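Local coordinates for protein putative phage endolysin (Salmonella enterica subsp. enterica serovar Typhimurium, PDB 4EVX) that probably hydrolyses the beta-1,4 linkages between N-acetylmuramic acid and N-acetylglucosamine in peptidoglycan, as a phage-type lysozyme of glycosyl hydrolase family 24, at residues A[33-37]-A[47-51]. Sequence-based numbering, arbitrary orientation.
Sequences WVIGY and LTFIT
Ile35 pushes its side chain between Leu47 and Ile50, packing a short beta hairpin of the phage-lysozyme fold against the loop that leads into helix 52-73. Strand 34-35 pairs antiparallel with strand 39-40, and the chain then runs on through 47-51 and back past the hairpin. No hydrogen bond links the two segments; their backbones stay well apart, Gly36 CA lying 7.5 Å from Ile50 CA, and apolar side chains bridge the interval.

From CB, which points toward the loop, the Ile35 side chain divides into two branches. CG2 meets the Ile50 tip, 4.0 Å from Ile50 CD1. The longer branch leaves with CG1 roughly anti to the backbone N (chi1 -156°), and CG1 sits 3.9 Å from Ile50 CD1. An extended second torsion (169°) then carries CD1 on to the loop, where it meets both carbon and oxygen atoms. There Ile35 CD1 lies 3.7 Å from Ile50 CG1 and 3.6 Å from the carbonyl oxygen of Thr48, a polar atom touched by a methyl.

Ile50 answers from the loop tip to tip. Its CG1 lies between the backbone N and the carbonyl carbon (chi1 62°), which turns CD1 toward the hairpin, 4.0 Å from Gly36 CA. Ile50 also rests on Ala55 of helix 52-73, so the same side chain joins hairpin and helix. Its backbone is hydrogen-bonded to Leu23, while that of Gly36 bonds to Ser22, tying both segments to the same neighbouring loop. Just beyond Ile50, Thr51 N-caps the helix.

On the Leu47 side of the Ile35 CD1 methyl, the leucine side chain slants across that of Ile35. The methyls meet more tightly than ordinary van der Waals packing, with Leu47 CD1 3.4 Å from Ile35 CD1.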
ATOM      1  N   TRP A  33      -8.978   0.451 -24.773  1.00 37.86           N
ATOM      2  CA  TRP A  33     -10.275   1.110 -24.674  1.00 35.66           C
ATOM      3  C   TRP A  33     -10.769   1.081 -23.234  1.00 36.87           C
ATOM      4  O   TRP A  33     -10.779   0.024 -22.615  1.00 36.57           O
ATOM      5  CB  TRP A  33     -11.286   0.449 -25.582  1.00 35.10           C
ATOM      6  CG  TRP A  33     -11.012   0.731 -27.031  1.00 38.51           C
ATOM      7  CD1 TRP A  33     -10.500  -0.139 -27.945  1.00 43.64           C
ATOM      8  CD2 TRP A  33     -11.252   1.957 -27.728  1.00 38.84           C
ATOM      9  NE1 TRP A  33     -10.402   0.467 -29.175  1.00 45.53           N
ATOM     10  CE2 TRP A  33     -10.894   1.745 -29.080  1.00 45.95           C
ATOM     11  CE3 TRP A  33     -11.859   3.178 -27.378  1.00 38.85           C
ATOM     12  CZ2 TRP A  33     -11.034   2.731 -30.049  1.00 45.19           C
ATOM     13  CZ3 TRP A  33     -12.004   4.159 -28.350  1.00 42.00           C
ATOM     14  CH2 TRP A  33     -11.631   3.919 -29.672  1.00 43.90           C
ATOM     15  N   VAL A  34     -11.239   2.220 -22.736  1.00 32.50           N
ATOM     16  CA  VAL A  34     -11.761   2.373 -21.374  1.00 32.27           C
ATOM     17  C   VAL A  34     -13.083   3.093 -21.427  1.00 34.38           C
ATOM     18  O   VAL A  34     -13.269   3.931 -22.293  1.00 35.38           O
ATOM     19  CB  VAL A  34     -10.730   3.157 -20.532  1.00 35.61           C
ATOM     20  CG1 VAL A  34     -11.179   3.360 -19.080  1.00 36.28           C
ATOM     21  CG2 VAL A  34      -9.373   2.483 -20.590  1.00 34.78           C
ATOM     22  N   ILE A  35     -13.954   2.827 -20.473  1.00 31.72           N
ATOM     23  CA  ILE A  35     -15.263   3.468 -20.355  1.00 30.92           C
ATOM     24  C   ILE A  35     -15.738   3.459 -18.911  1.00 33.41           C
ATOM     25  O   ILE A  35     -15.217   2.694 -18.088  1.00 31.87           O
ATOM     26  CB  ILE A  35     -16.264   2.721 -21.271  1.00 33.01           C
ATOM     27  CG1 ILE A  35     -17.461   3.648 -21.676  1.00 34.49           C
ATOM     28  CG2 ILE A  35     -16.700   1.435 -20.609  1.00 32.45           C
ATOM     29  CD1 ILE A  35     -18.371   3.108 -22.772  1.00 34.35           C
ATOM     30  N   GLY A  36     -16.739   4.273 -18.611  1.00 29.71           N
ATOM     31  CA  GLY A  36     -17.336   4.304 -17.289  1.00 29.85           C
ATOM     32  C   GLY A  36     -16.394   4.884 -16.256  1.00 32.57           C
ATOM     33  O   GLY A  36     -15.795   5.958 -16.456  1.00 34.11           O
ATOM     34  N   TYR A  37     -16.250   4.170 -15.129  1.00 29.78           N
ATOM     35  CA  TYR A  37     -15.344   4.583 -14.084  1.00 29.37           C
ATOM     36  C   TYR A  37     -14.019   3.847 -14.276  1.00 32.14           C
ATOM     37  O   TYR A  37     -13.628   3.039 -13.444  1.00 32.70           O
ATOM     38  CB  TYR A  37     -15.933   4.304 -12.663  1.00 29.00           C
ATOM     39  CG  TYR A  37     -17.220   5.045 -12.368  1.00 30.34           C
ATOM     40  CD1 TYR A  37     -17.204   6.362 -11.932  1.00 32.90           C
ATOM     41  CD2 TYR A  37     -18.452   4.426 -12.514  1.00 30.03           C
ATOM     42  CE1 TYR A  37     -18.381   7.036 -11.627  1.00 34.66           C
ATOM     43  CE2 TYR A  37     -19.639   5.086 -12.204  1.00 32.00           C
ATOM     44  CZ  TYR A  37     -19.602   6.391 -11.752  1.00 38.01           C
ATOM     45  OH  TYR A  37     -20.761   7.110 -11.538  1.00 39.92           O
ATOM     46  N   LEU A  47     -19.427  -2.036 -27.887  1.00 48.61           N
ATOM     47  CA  LEU A  47     -20.094  -0.829 -27.422  1.00 47.90           C
ATOM     48  C   LEU A  47     -19.196   0.401 -27.521  1.00 46.28           C
ATOM     49  O   LEU A  47     -17.976   0.303 -27.451  1.00 47.35           O
ATOM     50  CB  LEU A  47     -20.597  -0.986 -25.971  1.00 48.62           C
ATOM     51  CG  LEU A  47     -19.511  -1.099 -24.895  1.00 51.56           C
ATOM     52  CD1 LEU A  47     -19.018   0.261 -24.432  1.00 51.85           C
ATOM     53  CD2 LEU A  47     -19.987  -1.892 -23.694  1.00 56.17           C
ATOM     54  N   THR A  48     -19.812   1.535 -27.723  1.00 41.48           N
ATOM     55  CA  THR A  48     -19.147   2.832 -27.741  1.00 40.49           C
ATOM     56  C   THR A  48     -19.657   3.680 -26.589  1.00 40.51           C
ATOM     57  O   THR A  48     -18.896   4.479 -26.048  1.00 37.41           O
ATOM     58  CB  THR A  48     -19.340   3.509 -29.090  1.00 48.68           C
ATOM     59  OG1 THR A  48     -18.805   2.634 -30.075  1.00 51.30           O
ATOM     60  CG2 THR A  48     -18.662   4.863 -29.169  1.00 44.46           C
ATOM     61  N   PHE A  49     -20.958   3.614 -26.311  1.00 38.87           N
ATOM     62  CA  PHE A  49     -21.588   4.371 -25.252  1.00 37.15           C
ATOM     63  C   PHE A  49     -22.242   3.427 -24.244  1.00 38.64           C
ATOM     64  O   PHE A  49     -22.752   2.360 -24.621  1.00 39.03           O
ATOM     65  CB  PHE A  49     -22.649   5.347 -25.809  1.00 39.90           C
ATOM     66  CG  PHE A  49     -22.121   6.378 -26.791  1.00 43.13           C
ATOM     67  CD1 PHE A  49     -21.688   7.624 -26.353  1.00 47.70           C
ATOM     68  CD2 PHE A  49     -22.126   6.126 -28.154  1.00 48.77           C
ATOM     69  CE1 PHE A  49     -21.199   8.570 -27.260  1.00 50.50           C
ATOM     70  CE2 PHE A  49     -21.650   7.077 -29.063  1.00 53.56           C
ATOM     71  CZ  PHE A  49     -21.158   8.277 -28.606  1.00 52.05           C
ATOM     72  N   ILE A  50     -22.336   3.879 -23.002  1.00 34.90           N
ATOM     73  CA  ILE A  50     -23.072   3.203 -21.942  1.00 32.95           C
ATOM     74  C   ILE A  50     -23.841   4.206 -21.139  1.00 36.02           C
ATOM     75  O   ILE A  50     -23.587   5.416 -21.245  1.00 39.73           O
ATOM     76  CB  ILE A  50     -22.184   2.347 -21.004  1.00 33.81           C
ATOM     77  CG1 ILE A  50     -21.121   3.213 -20.234  1.00 32.42           C
ATOM     78  CG2 ILE A  50     -21.601   1.156 -21.729  1.00 33.55           C
ATOM     79  CD1 ILE A  50     -20.294   2.506 -19.270  1.00 34.36           C
ATOM     80  N   THR A  51     -24.767   3.703 -20.343  1.00 33.17           N
ATOM     81  CA  THR A  51     -25.567   4.474 -19.397  1.00 34.10           C
ATOM     82  C   THR A  51     -24.875   4.564 -18.045  1.00 34.67           C
ATOM     83  O   THR A  51     -24.024   3.717 -17.710  1.00 31.24           O
ATOM     84  CB  THR A  51     -26.934   3.861 -19.201  1.00 37.66           C
ATOM     85  OG1 THR A  51     -26.778   2.653 -18.454  1.00 36.68           O
ATOM     86  CG2 THR A  51     -27.651   3.606 -20.507  1.00 38.21           C
TER